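Local coordinates for protein eukaryotic translation initiation factor 4E type 5 (Leishmania major, PDB 7KCJ) that probably binds the 7-methylguanosine cap of messenger RNA and acts in the initiation of translation, at residues 12-17 / 54-59; 68-73 / 149-154; 106-111 / 179-184; 136-141 / 156-161. All coordinates share one frame; numbering follows the deposited sequence.

Contact 1: residues 12-17 / 54-59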
loop_
_atom_site.group_PDB
_atom_site.type_symbol
_atom_site.label_atom_id
_atom_site.label_comp_id
_atom_site.label_asym_id
_atom_site.label_seq_id
_atom_site.Cartn_x
_atom_site.Cartn_y
_atom_site.Cartn_z
ATOM N N HIS A 12 8.682 11.245 -13.990
ATOM C CA HIS A 12 9.761 10.269 -13.886
ATOM C C HIS A 12 9.227 8.822 -14.029
ATOM O O HIS A 12 8.025 8.616 -14.220
ATOM C CB HIS A 12 10.557 10.489 -12.578
ATOM C CG HIS A 12 11.974 10.016 -12.654
ATOM N ND1 HIS A 12 12.879 10.592 -13.530
ATOM C CD2 HIS A 12 12.594 9.027 -11.971
ATOM C CE1 HIS A 12 14.014 9.934 -13.354
ATOM N NE2 HIS A 12 13.891 8.982 -12.428
ATOM N N ALA A 13 10.121 7.823 -14.017
ATOM C CA ALA A 13 9.753 6.431 -14.201
ATOM C C ALA A 13 9.696 5.626 -12.891
ATOM O O ALA A 13 10.269 6.025 -11.882
ATOM C CB ALA A 13 10.734 5.783 -15.179
ATOM N N LEU A 14 8.972 4.501 -12.908
ATOM C CA LEU A 14 8.917 3.592 -11.774
ATOM C C LEU A 14 9.895 2.464 -12.057
ATOM O O LEU A 14 10.130 2.143 -13.233
ATOM C CB LEU A 14 7.519 2.966 -11.631
ATOM C CG LEU A 14 6.348 3.929 -11.634
ATOM C CD1 LEU A 14 5.042 3.172 -11.637
ATOM C CD2 LEU A 14 6.436 4.911 -10.458
ATOM N N ARG A 15 10.415 1.818 -10.995
ATOM C CA ARG A 15 11.290 0.670 -11.197
ATOM C C ARG A 15 10.405 -0.522 -11.607
ATOM O O ARG A 15 9.348 -0.756 -11.010
ATOM C CB ARG A 15 12.131 0.367 -9.943
ATOM C CG ARG A 15 11.299 0.029 -8.718
ATOM C CD ARG A 15 12.148 -0.120 -7.480
ATOM N NE ARG A 15 11.365 -0.702 -6.398
ATOM C CZ ARG A 15 11.343 -1.997 -6.094
ATOM N NH1 ARG A 15 12.114 -2.856 -6.752
ATOM N NH2 ARG A 15 10.591 -2.433 -5.098
ATOM N N ASP A 16 10.764 -1.202 -12.701
ATOM C CA ASP A 16 9.953 -2.322 -13.230
ATOM C C ASP A 16 8.467 -1.866 -13.461
ATOM O O ASP A 16 8.229 -0.668 -13.511
ATOM C CB ASP A 16 10.059 -3.527 -12.267
ATOM C CG ASP A 16 11.475 -3.929 -11.927
ATOM O OD1 ASP A 16 12.202 -4.363 -12.838
ATOM O OD2 ASP A 16 11.847 -3.830 -10.747
ATOM N N LYS A 17 7.492 -2.763 -13.535
ATOM C CA LYS A 17 6.084 -2.364 -13.660
ATOM C C LYS A 17 5.310 -2.869 -12.448
ATOM O O LYS A 17 5.704 -3.851 -11.817
ATOM C CB LYS A 17 5.459 -2.851 -14.978
ATOM C CG LYS A 17 5.843 -4.288 -15.331
ATOM C CD LYS A 17 5.096 -4.832 -16.534
ATOM C CE LYS A 17 5.415 -6.292 -16.765
ATOM N NZ LYS A 17 4.505 -6.903 -17.771
ATOM N N THR A 54 3.884 2.005 -15.367
ATOM C CA THR A 54 5.336 2.053 -15.540
ATOM C C THR A 54 5.931 3.447 -15.296
ATOM O O THR A 54 7.146 3.611 -15.379
ATOM C CB THR A 54 5.698 1.569 -16.963
ATOM O OG1 THR A 54 5.270 2.554 -17.912
ATOM C CG2 THR A 54 5.060 0.216 -17.315
ATOM N N SER A 55 5.094 4.450 -15.035
ATOM C CA SER A 55 5.548 5.820 -14.875
ATOM C C SER A 55 4.756 6.545 -13.805
ATOM O O SER A 55 3.666 6.105 -13.429
ATOM C CB SER A 55 5.432 6.558 -16.205
ATOM O OG SER A 55 4.082 6.875 -16.510
ATOM N N VAL A 56 5.309 7.664 -13.316
ATOM C CA VAL A 56 4.659 8.501 -12.314
ATOM C C VAL A 56 3.350 9.088 -12.885
ATOM O O VAL A 56 2.355 9.187 -12.160
ATOM C CB VAL A 56 5.658 9.587 -11.850
ATOM C CG1 VAL A 56 4.950 10.734 -11.131
ATOM C CG2 VAL A 56 6.740 8.980 -10.966
ATOM N N GLU A 57 3.326 9.409 -14.197
ATOM C CA GLU A 57 2.116 9.942 -14.821
ATOM C C GLU A 57 1.022 8.886 -14.874
ATOM O O GLU A 57 -0.135 9.206 -14.627
ATOM C CB GLU A 57 2.399 10.550 -16.212
ATOM C CG GLU A 57 3.203 11.836 -16.172
ATOM C CD GLU A 57 2.462 13.081 -15.712
ATOM O OE1 GLU A 57 1.834 13.759 -16.561
ATOM O OE2 GLU A 57 2.511 13.378 -14.495
ATOM N N GLU A 58 1.385 7.626 -15.151
ATOM C CA GLU A 58 0.434 6.522 -15.151
ATOM C C GLU A 58 -0.066 6.241 -13.723
ATOM O O GLU A 58 -1.235 5.904 -13.539
ATOM C CB GLU A 58 1.059 5.270 -15.767
ATOM C CG GLU A 58 1.091 5.324 -17.277
ATOM C CD GLU A 58 1.704 4.125 -17.968
ATOM O OE1 GLU A 58 2.203 3.215 -17.271
ATOM O OE2 GLU A 58 1.682 4.095 -19.218
ATOM N N LEU A 59 0.804 6.396 -12.723
ATOM C CA LEU A 59 0.427 6.228 -11.330
ATOM C C LEU A 59 -0.618 7.298 -10.931
ATOM O O LEU A 59 -1.665 6.937 -10.405
ATOM C CB LEU A 59 1.677 6.338 -10.419
ATOM C CG LEU A 59 1.415 6.488 -8.893
ATOM C CD1 LEU A 59 0.645 5.273 -8.315
ATOM C CD2 LEU A 59 2.714 6.756 -8.138
HETATM O O HOH W 1 6.011 9.878 -16.021
#
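His-12 and Leu-14 meet Thr-54 and Val-56 through two backbone hydrogen bonds that flank the antiparallel, non-hydrogen-bonded pair Ala-13 and Ser-55. Val-56 N gives its proton to His-12 O at 3.0 Å, almost straight at 175°. Leu-14 N reaches Thr-54 O at 3.2 Å. His-12 O also takes a proton from a water, which in turn accepts from Glu-57 N, so one carbonyl serves two partners where helix 56-64 starts.

Apolar contact comes mainly from Leu-14. With CG anti to the carbonyl carbon (chi1 -51°), its isobutyl group lies against the backbone of 54-55, CD1 standing 3.6 Å from Ser-55 N, while CD2 is 4.1 Å from Val-56 CG2. At the other end Lys-17 CB rests on Thr-54 CG2 at 3.9 Å.

Side-chain bonds tie the strand-to-helix junction. Ser-55, the N-cap residue, accepts a capping bond from Glu-58 N through OG at 3.1 Å, and Glu-58 OE1 is gripped by both Thr-54 N (2.8 Å) and Thr-54 OG1.

The edge strand 48-55 is thus tied to 13-23 up to its last residue, and the first N-H of the helix is used by the neighbouring strand, which implies a closely fixed helix start.

Contact 2: residues 68-73 / 149-154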
loop_
_atom_site.group_PDB
_atom_site.type_symbol
_atom_site.label_atom_id
_atom_site.label_comp_id
_atom_site.label_asym_id
_atom_site.label_seq_id
_atom_site.Cartn_x
_atom_site.Cartn_y
_atom_site.Cartn_z
ATOM N N LYS A 68 -10.903 9.684 -3.709
ATOM C CA LYS A 68 -9.731 9.805 -2.809
ATOM C C LYS A 68 -9.599 8.532 -1.952
ATOM O O LYS A 68 -10.615 7.892 -1.690
ATOM C CB LYS A 68 -9.845 11.045 -1.922
ATOM C CG LYS A 68 -9.792 12.335 -2.728
ATOM C CD LYS A 68 -9.789 13.549 -1.833
ATOM C CE LYS A 68 -9.086 14.735 -2.470
ATOM N NZ LYS A 68 -7.607 14.534 -2.532
ATOM N N VAL A 69 -8.370 8.104 -1.594
ATOM C CA VAL A 69 -8.164 6.870 -0.825
ATOM C C VAL A 69 -9.081 6.745 0.400
ATOM O O VAL A 69 -9.685 5.688 0.578
ATOM C CB VAL A 69 -6.683 6.656 -0.432
ATOM C CG1 VAL A 69 -6.540 5.437 0.476
ATOM C CG2 VAL A 69 -5.823 6.494 -1.671
ATOM N N HIS A 70 -9.224 7.821 1.206
ATOM C CA HIS A 70 -10.094 7.774 2.386
ATOM C C HIS A 70 -11.553 7.512 2.047
ATOM O O HIS A 70 -12.305 7.015 2.889
ATOM C CB HIS A 70 -9.939 9.024 3.262
ATOM C CG HIS A 70 -10.228 10.326 2.568
ATOM N ND1 HIS A 70 -11.454 10.969 2.712
ATOM C CD2 HIS A 70 -9.430 11.080 1.780
ATOM C CE1 HIS A 70 -11.361 12.079 1.999
ATOM N NE2 HIS A 70 -10.169 12.186 1.412
ATOM N N GLN A 71 -11.951 7.773 0.807
ATOM C CA GLN A 71 -13.307 7.529 0.321
ATOM C C GLN A 71 -13.511 6.206 -0.337
ATOM O O GLN A 71 -14.640 5.933 -0.746
ATOM C CB GLN A 71 -13.754 8.627 -0.644
ATOM C CG GLN A 71 -14.025 9.943 0.034
ATOM C CD GLN A 71 -15.034 9.756 1.182
ATOM O OE1 GLN A 71 -16.125 9.159 1.030
ATOM N NE2 GLN A 71 -14.657 10.206 2.375
ATOM N N LEU A 72 -12.453 5.375 -0.484
ATOM C CA LEU A 72 -12.599 4.080 -1.135
ATOM C C LEU A 72 -13.518 3.113 -0.390
ATOM O O LEU A 72 -14.131 2.246 -1.025
ATOM C CB LEU A 72 -11.237 3.440 -1.417
ATOM C CG LEU A 72 -10.417 4.139 -2.518
ATOM C CD1 LEU A 72 -9.067 3.462 -2.680
ATOM C CD2 LEU A 72 -11.171 4.146 -3.842
ATOM N N GLY A 73 -13.616 3.261 0.922
ATOM C CA GLY A 73 -14.502 2.406 1.705
ATOM C C GLY A 73 -13.783 1.522 2.686
ATOM O O GLY A 73 -12.819 0.852 2.333
ATOM N N HIS A 149 -11.470 10.666 12.854
ATOM C CA HIS A 149 -10.582 10.939 11.733
ATOM C C HIS A 149 -11.176 10.415 10.424
ATOM O O HIS A 149 -10.912 9.280 10.010
ATOM C CB HIS A 149 -9.199 10.345 11.989
ATOM C CG HIS A 149 -8.582 10.812 13.269
ATOM N ND1 HIS A 149 -8.110 12.098 13.415
ATOM C CD2 HIS A 149 -8.408 10.149 14.433
ATOM C CE1 HIS A 149 -7.635 12.168 14.644
ATOM N NE2 HIS A 149 -7.799 11.019 15.296
ATOM N N SER A 150 -11.982 11.254 9.781
ATOM C CA SER A 150 -12.670 10.905 8.550
ATOM C C SER A 150 -11.753 10.662 7.326
ATOM O O SER A 150 -12.180 10.001 6.381
ATOM C CB SER A 150 -13.723 11.954 8.242
ATOM O OG SER A 150 -13.103 13.195 7.942
ATOM N N GLU A 151 -10.517 11.182 7.324
ATOM C CA GLU A 151 -9.618 10.934 6.191
ATOM C C GLU A 151 -8.520 9.923 6.503
ATOM O O GLU A 151 -7.590 9.788 5.727
ATOM C CB GLU A 151 -9.045 12.232 5.625
ATOM C CG GLU A 151 -10.143 13.204 5.227
ATOM C CD GLU A 151 -9.695 14.453 4.497
ATOM O OE1 GLU A 151 -8.580 14.448 3.932
ATOM O OE2 GLU A 151 -10.469 15.434 4.486
ATOM N N GLN A 152 -8.642 9.182 7.599
ATOM C CA GLN A 152 -7.646 8.200 7.993
ATOM C C GLN A 152 -7.490 7.061 6.995
ATOM O O GLN A 152 -8.491 6.532 6.504
ATOM C CB GLN A 152 -7.973 7.624 9.368
ATOM C CG GLN A 152 -6.868 6.727 9.914
ATOM C CD GLN A 152 -7.226 6.094 11.240
ATOM O OE1 GLN A 152 -8.342 6.284 11.787
ATOM N NE2 GLN A 152 -6.291 5.294 11.762
ATOM N N ILE A 153 -6.232 6.715 6.667
ATOM C CA ILE A 153 -5.878 5.595 5.798
ATOM C C ILE A 153 -4.709 4.792 6.408
ATOM O O ILE A 153 -3.995 5.275 7.284
ATOM C CB ILE A 153 -5.563 6.032 4.336
ATOM C CG1 ILE A 153 -4.250 6.853 4.246
ATOM C CG2 ILE A 153 -6.723 6.790 3.722
ATOM C CD1 ILE A 153 -3.876 7.303 2.839
ATOM N N ARG A 154 -4.527 3.549 5.943
ATOM C CA ARG A 154 -3.387 2.732 6.349
ATOM C C ARG A 154 -2.649 2.248 5.129
ATOM O O ARG A 154 -3.272 1.698 4.231
ATOM C CB ARG A 154 -3.803 1.517 7.184
ATOM C CG ARG A 154 -2.566 0.752 7.691
ATOM C CD ARG A 154 -2.883 -0.591 8.292
ATOM N NE ARG A 154 -3.839 -0.533 9.386
ATOM C CZ ARG A 154 -4.395 -1.607 9.944
ATOM N NH1 ARG A 154 -4.115 -2.826 9.486
ATOM N NH2 ARG A 154 -5.262 -1.470 10.940
#
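Val-69 and Ile-153 form the buried part of this contact, His-70 and Glu-151 a stacked, partly exposed part, and both are closely packed; the contact loosens only at its margin. The buried part is apolar between the side chains. Val-69 CG1 lies 3.5 Å from Ile-153 CG2, and the two side chains cross at about a right angle. CG1 of Val-69 is anti to the backbone N (chi1 175°), and it also touches CD1 of Ile-153 at 4.0 Å. The same Ile-153 CG2 also meets His-70 N, at 3.7 Å, and His-70 CB. Leu-113 of helix 108-121 packs on both Val-69 and Ile-153, which places this part on the side of the sheet that the helix covers.

Between the two parts the fold changes from loop to strand. Residues 149-152 form a type I beta turn leading into strand 153-159, the second strand of a hairpin in the curved antiparallel sheet of the eIF4E fold, and residues 68-73 lie in the loop between helix 56-64 and strand 77-82.

The imidazole of His-70 and the carboxylate of Glu-151 are stacked, their planes 10° apart, and the two side chains run side by side in the same direction. Glu-151 CG stands over the centre of the ring, 3.7 Å from the centroid, as a CH-pi contact, and His-70 CB is 3.5 Å from Glu-151 O. At the loose margin Ser-150 O lies obliquely to the ring, 3.9 Å from His-70 ND1. No hydrogen bond joins the two segments; within its own segment His-70 ND1 accepts a weak bond from Gln-71 NE2, while Lys-68 NZ remains 6.5 Å from Glu-151 OE1, too far for a salt bridge.

Contact 3: residues 106-111 / 179-184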
loop_
_atom_site.group_PDB
_atom_site.type_symbol
_atom_site.label_atom_id
_atom_site.label_comp_id
_atom_site.label_asym_id
_atom_site.label_seq_id
_atom_site.Cartn_x
_atom_site.Cartn_y
_atom_site.Cartn_z
ATOM N N PRO A 106 -5.116 15.232 7.047
ATOM C CA PRO A 106 -4.271 16.112 6.224
ATOM C C PRO A 106 -3.487 17.094 7.080
ATOM O O PRO A 106 -3.927 17.461 8.176
ATOM C CB PRO A 106 -5.282 16.864 5.356
ATOM C CG PRO A 106 -6.556 16.832 6.138
ATOM C CD PRO A 106 -6.554 15.508 6.834
ATOM N N PRO A 107 -2.325 17.564 6.584
ATOM C CA PRO A 107 -1.670 17.198 5.315
ATOM C C PRO A 107 -0.881 15.880 5.354
ATOM O O PRO A 107 -0.366 15.458 4.328
ATOM C CB PRO A 107 -0.756 18.396 5.055
ATOM C CG PRO A 107 -0.372 18.882 6.430
ATOM C CD PRO A 107 -1.528 18.541 7.349
ATOM N N THR A 108 -0.801 15.229 6.523
ATOM C CA THR A 108 -0.058 13.969 6.699
ATOM C C THR A 108 -0.517 12.851 5.757
ATOM O O THR A 108 0.316 12.131 5.207
ATOM C CB THR A 108 -0.093 13.549 8.172
ATOM O OG1 THR A 108 0.459 14.600 8.980
ATOM C CG2 THR A 108 0.630 12.248 8.411
ATOM N N THR A 109 -1.813 12.698 5.563
ATOM C CA THR A 109 -2.347 11.675 4.669
ATOM C C THR A 109 -1.805 11.846 3.235
ATOM O O THR A 109 -1.252 10.906 2.660
ATOM C CB THR A 109 -3.878 11.729 4.694
ATOM O OG1 THR A 109 -4.291 13.096 4.553
ATOM C CG2 THR A 109 -4.454 11.145 5.961
ATOM N N ASP A 110 -1.840 13.077 2.729
ATOM C CA ASP A 110 -1.389 13.345 1.374
ATOM C C ASP A 110 0.119 13.207 1.254
ATOM O O ASP A 110 0.583 12.384 0.460
ATOM C CB ASP A 110 -1.884 14.716 0.900
ATOM C CG ASP A 110 -3.386 14.776 0.735
ATOM O OD1 ASP A 110 -3.938 13.916 0.017
ATOM O OD2 ASP A 110 -4.006 15.683 1.319
ATOM N N ALA A 111 0.880 13.951 2.081
ATOM C CA ALA A 111 2.335 13.936 2.069
ATOM C C ALA A 111 2.933 12.561 2.375
ATOM O O ALA A 111 3.929 12.161 1.763
ATOM C CB ALA A 111 2.867 14.975 3.051
ATOM N N LYS A 179 9.386 16.394 6.795
ATOM C CA LYS A 179 8.249 17.047 6.151
ATOM C C LYS A 179 7.481 18.016 7.105
ATOM O O LYS A 179 6.506 18.632 6.690
ATOM C CB LYS A 179 7.299 15.999 5.528
ATOM C CG LYS A 179 7.832 15.406 4.221
ATOM C CD LYS A 179 6.759 14.624 3.451
ATOM C CE LYS A 179 7.010 14.661 1.962
ATOM N NZ LYS A 179 5.904 14.040 1.178
ATOM N N GLY A 180 7.917 18.140 8.359
ATOM C CA GLY A 180 7.258 18.990 9.343
ATOM C C GLY A 180 5.940 18.409 9.830
ATOM O O GLY A 180 5.121 19.124 10.416
ATOM N N LEU A 181 5.726 17.104 9.607
ATOM C CA LEU A 181 4.489 16.457 9.986
ATOM C C LEU A 181 4.382 16.268 11.475
ATOM O O LEU A 181 5.393 16.052 12.153
ATOM C CB LEU A 181 4.285 15.157 9.201
ATOM C CG LEU A 181 4.324 15.363 7.657
ATOM C CD1 LEU A 181 4.282 14.044 6.906
ATOM C CD2 LEU A 181 3.245 16.330 7.178
ATOM N N ALA A 182 3.157 16.426 11.990
ATOM C CA ALA A 182 2.857 16.346 13.411
ATOM C C ALA A 182 2.942 14.921 13.922
ATOM O O ALA A 182 2.399 14.014 13.284
ATOM C CB ALA A 182 1.467 16.908 13.665
ATOM N N ALA A 183 3.603 14.728 15.070
ATOM C CA ALA A 183 3.808 13.426 15.732
ATOM C C ALA A 183 2.514 12.700 16.060
ATOM O O ALA A 183 2.470 11.474 15.978
ATOM C CB ALA A 183 4.637 13.591 17.001
ATOM N N ASN A 184 1.454 13.439 16.386
ATOM C CA ASN A 184 0.152 12.853 16.684
ATOM C C ASN A 184 -0.652 12.464 15.438
ATOM O O ASN A 184 -1.773 12.008 15.590
ATOM C CB ASN A 184 -0.673 13.841 17.531
ATOM C CG ASN A 184 -1.224 15.054 16.804
ATOM O OD1 ASN A 184 -1.059 15.237 15.593
ATOM N ND2 ASN A 184 -1.900 15.922 17.543
HETATM O O HOH W 2 0.705 17.260 10.168
#
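Thr-108 and Leu-181 bring the two backbones nearest, their CA atoms 6.1 Å apart, where the first turn of helix 108-121 faces the chain leaving helix 165-178. A cis peptide precedes Pro-107, whose O accepts from Ala-111 N to close that first turn. Across from it, Gly-180 at positive phi (73°) ends the preceding helix in a Schellman motif and turns the chain so that Leu-181 faces the other segment.

Leu-181 wedges its branches against the turn: CD2 lies 3.7 Å from Thr-108 OG1, and CD1 is 4.2 Å from Ala-111 CB. The polar bond comes from Lys-179, whose chain, extended beyond CG, carries NZ to Ala-111 O at 2.8 Å. The ammonium approaches well to the side of that carbonyl, with a C=O...N angle of 117°. The aliphatic part of Lys-179 lies close too, CD being 3.9 Å from Ala-111 CB. Thr-108 OG1 is hydrogen-bonded to Ser-185 OG and, at 2.9 Å, to a water that accepts from Ala-182 N.

Thr-108 and Leu-181 both also touch Met-176 of helix 165-178 and Tyr-186 of strand 186-191, placing the contact where the start of one helix, the end of another and an edge strand of the sheet converge.

Contact 4: residues 136-141 / 156-161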
loop_
_atom_site.group_PDB
_atom_site.type_symbol
_atom_site.label_atom_id
_atom_site.label_comp_id
_atom_site.label_asym_id
_atom_site.label_seq_id
_atom_site.Cartn_x
_atom_site.Cartn_y
_atom_site.Cartn_z
ATOM N N CYS A 136 10.921 -3.624 -1.370
ATOM C CA CYS A 136 9.492 -3.409 -1.161
ATOM C C CYS A 136 8.722 -3.858 -2.440
ATOM O O CYS A 136 8.809 -3.176 -3.449
ATOM C CB CYS A 136 9.227 -1.943 -0.812
ATOM S SG CYS A 136 10.169 -1.332 0.620
ATOM N N ASP A 137 8.018 -5.019 -2.420
ATOM C CA ASP A 137 7.344 -5.523 -3.631
ATOM C C ASP A 137 5.837 -5.437 -3.680
ATOM O O ASP A 137 5.278 -5.711 -4.738
ATOM C CB ASP A 137 7.720 -6.972 -3.931
ATOM C CG ASP A 137 9.180 -7.161 -4.202
ATOM O OD1 ASP A 137 9.767 -6.305 -4.895
ATOM O OD2 ASP A 137 9.747 -8.153 -3.708
ATOM N N VAL A 138 5.167 -5.144 -2.577
ATOM C CA VAL A 138 3.716 -5.010 -2.561
ATOM C C VAL A 138 3.351 -3.816 -1.691
ATOM O O VAL A 138 3.899 -3.641 -0.587
ATOM C CB VAL A 138 2.937 -6.281 -2.100
ATOM C CG1 VAL A 138 1.442 -6.001 -2.002
ATOM C CG2 VAL A 138 3.175 -7.469 -3.026
ATOM N N LEU A 139 2.399 -3.024 -2.158
ATOM C CA LEU A 139 1.902 -1.885 -1.427
ATOM C C LEU A 139 0.385 -2.023 -1.374
ATOM O O LEU A 139 -0.243 -2.203 -2.411
ATOM C CB LEU A 139 2.292 -0.624 -2.193
ATOM C CG LEU A 139 2.282 0.691 -1.457
ATOM C CD1 LEU A 139 3.245 0.678 -0.294
ATOM C CD2 LEU A 139 2.712 1.783 -2.415
ATOM N N ARG A 140 -0.203 -1.990 -0.168
ATOM C CA ARG A 140 -1.642 -2.116 0.002
ATOM C C ARG A 140 -2.159 -0.884 0.730
ATOM O O ARG A 140 -1.659 -0.542 1.786
ATOM C CB ARG A 140 -1.989 -3.395 0.772
ATOM C CG ARG A 140 -1.160 -4.605 0.344
ATOM C CD ARG A 140 -1.976 -5.858 0.261
ATOM N NE ARG A 140 -2.342 -6.351 1.581
ATOM C CZ ARG A 140 -3.335 -7.203 1.816
ATOM N NH1 ARG A 140 -4.091 -7.645 0.817
ATOM N NH2 ARG A 140 -3.581 -7.619 3.052
ATOM N N ILE A 141 -3.117 -0.182 0.146
ATOM C CA ILE A 141 -3.677 1.029 0.739
ATOM C C ILE A 141 -5.118 0.784 1.170
ATOM O O ILE A 141 -5.929 0.364 0.352
ATOM C CB ILE A 141 -3.526 2.231 -0.204
ATOM C CG1 ILE A 141 -2.103 2.350 -0.747
ATOM C CG2 ILE A 141 -3.920 3.501 0.483
ATOM C CD1 ILE A 141 -1.995 3.428 -1.867
ATOM N N GLU A 156 0.188 -0.407 3.917
ATOM C CA GLU A 156 0.874 -1.630 4.321
ATOM C C GLU A 156 1.914 -1.949 3.246
ATOM O O GLU A 156 1.559 -2.104 2.079
ATOM C CB GLU A 156 -0.144 -2.778 4.446
ATOM C CG GLU A 156 0.457 -4.154 4.719
ATOM C CD GLU A 156 -0.565 -5.271 4.837
ATOM O OE1 GLU A 156 -0.261 -6.299 5.478
ATOM O OE2 GLU A 156 -1.679 -5.112 4.284
ATOM N N VAL A 157 3.184 -2.037 3.631
ATOM C CA VAL A 157 4.274 -2.328 2.692
ATOM C C VAL A 157 4.828 -3.719 2.956
ATOM O O VAL A 157 5.219 -3.987 4.086
ATOM C CB VAL A 157 5.425 -1.293 2.856
ATOM C CG1 VAL A 157 6.459 -1.457 1.744
ATOM C CG2 VAL A 157 4.899 0.149 2.917
ATOM N N TRP A 158 4.909 -4.593 1.941
ATOM C CA TRP A 158 5.477 -5.940 2.107
ATOM C C TRP A 158 6.887 -5.967 1.584
ATOM O O TRP A 158 7.120 -5.620 0.428
ATOM C CB TRP A 158 4.653 -7.029 1.396
ATOM C CG TRP A 158 3.261 -7.261 1.931
ATOM C CD1 TRP A 158 2.673 -6.665 3.012
ATOM C CD2 TRP A 158 2.280 -8.150 1.378
ATOM N NE1 TRP A 158 1.385 -7.127 3.160
ATOM C CE2 TRP A 158 1.121 -8.043 2.173
ATOM C CE3 TRP A 158 2.270 -9.042 0.296
ATOM C CZ2 TRP A 158 -0.047 -8.753 1.889
ATOM C CZ3 TRP A 158 1.120 -9.780 0.052
ATOM C CH2 TRP A 158 -0.015 -9.636 0.852
ATOM N N LEU A 159 7.838 -6.319 2.444
ATOM C CA LEU A 159 9.239 -6.401 2.061
ATOM C C LEU A 159 9.592 -7.863 1.800
ATOM O O LEU A 159 9.186 -8.726 2.571
ATOM C CB LEU A 159 10.162 -5.864 3.170
ATOM C CG LEU A 159 9.712 -4.698 4.068
ATOM C CD1 LEU A 159 10.805 -4.279 4.951
ATOM C CD2 LEU A 159 9.341 -3.506 3.278
ATOM N N SER A 160 10.369 -8.141 0.762
ATOM C CA SER A 160 10.800 -9.519 0.483
ATOM C C SER A 160 11.930 -9.976 1.428
ATOM O O SER A 160 12.105 -11.184 1.636
ATOM C CB SER A 160 11.211 -9.680 -0.974
ATOM O OG SER A 160 12.336 -8.877 -1.288
ATOM N N ASP A 161 12.658 -9.020 2.042
ATOM C CA ASP A 161 13.722 -9.341 2.990
ATOM C C ASP A 161 13.494 -8.600 4.313
ATOM O O ASP A 161 13.643 -7.382 4.375
ATOM C CB ASP A 161 15.088 -9.008 2.387
ATOM C CG ASP A 161 16.274 -9.283 3.286
ATOM O OD1 ASP A 161 16.087 -9.925 4.346
ATOM O OD2 ASP A 161 17.394 -8.860 2.934
HETATM O O HOH W 3 12.364 -8.361 -3.996
#
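The antiparallel hairpin of strands 136-143 and 153-159, in the middle of the eIF4E sheet, pairs Arg-140 with Glu-156 and Val-138 with Trp-158. Arg-140 and Glu-156 exchange two backbone bonds, and Trp-158 N donates to Val-138 O at 2.9 Å. A beta bulge between Cys-136 and Val-138 shifts the register by one, letting Asp-137 N reach Trp-158 O as well; Val-138 N is buried without a partner.

The sheet's two faces differ in chemistry. Cys-136, Leu-139, Val-157 and Leu-159 form the apolar one, with Cys-136 SG 3.5 Å from Leu-159 CD2 and Leu-139 CD1 3.7 Å from Val-157 CG2. Helix 108-121 packs here, Val-120 touching Cys-136 and Val-157, and Leu-117 touching Leu-139.

On the other, Arg-140 NE forms a salt bridge with Glu-156 OE2 at 3.0 Å, meeting the oxygen from above the carboxylate plane. Arg-140 bends at chi2 (-139°) and chi3, and Trp-158 CZ2 stands over one face of the guanidinium, toward its rim, 3.3 Å from NE, with the two planes 47° apart. Glu-156 OE1 takes the indole proton of Trp-158 NE1 at 3.0 Å; OE1 lies in the indole plane, and the N-H comes in above the carboxylate plane. OE1 is also salt-bridged to Arg-98, and this double use probably favours a charged carboxylate. Val-138 CG1 lies over the indole's six-membered ring as a CH-pi contact, 4.3 Å from its centroid.

How the contacts relate
All four contacts belong to one eIF4E-type domain, built on a single curved antiparallel sheet with helix 108-121 packed on one face. Contact 1 closes first along the chain, at the edge strand 48-55; contact 2 alternates its segments with those of contacts 3 and 4, and contact 4 is nested inside the loop closed by contact 3. Contact 4 is the most central, its centre about 17 Å from that of contact 1 and about 19 Å from that of contact 2, with which it shares strand 153-159. Val-69 of contact 2 touches Ile-141 of contact 4, while Glu-151 packs on Pro-106 and Thr-109 of contact 3. Contact 2 thus meets both, whereas contact 1 lies at the far edge, about 24 Å between centres from contacts 2 and 3.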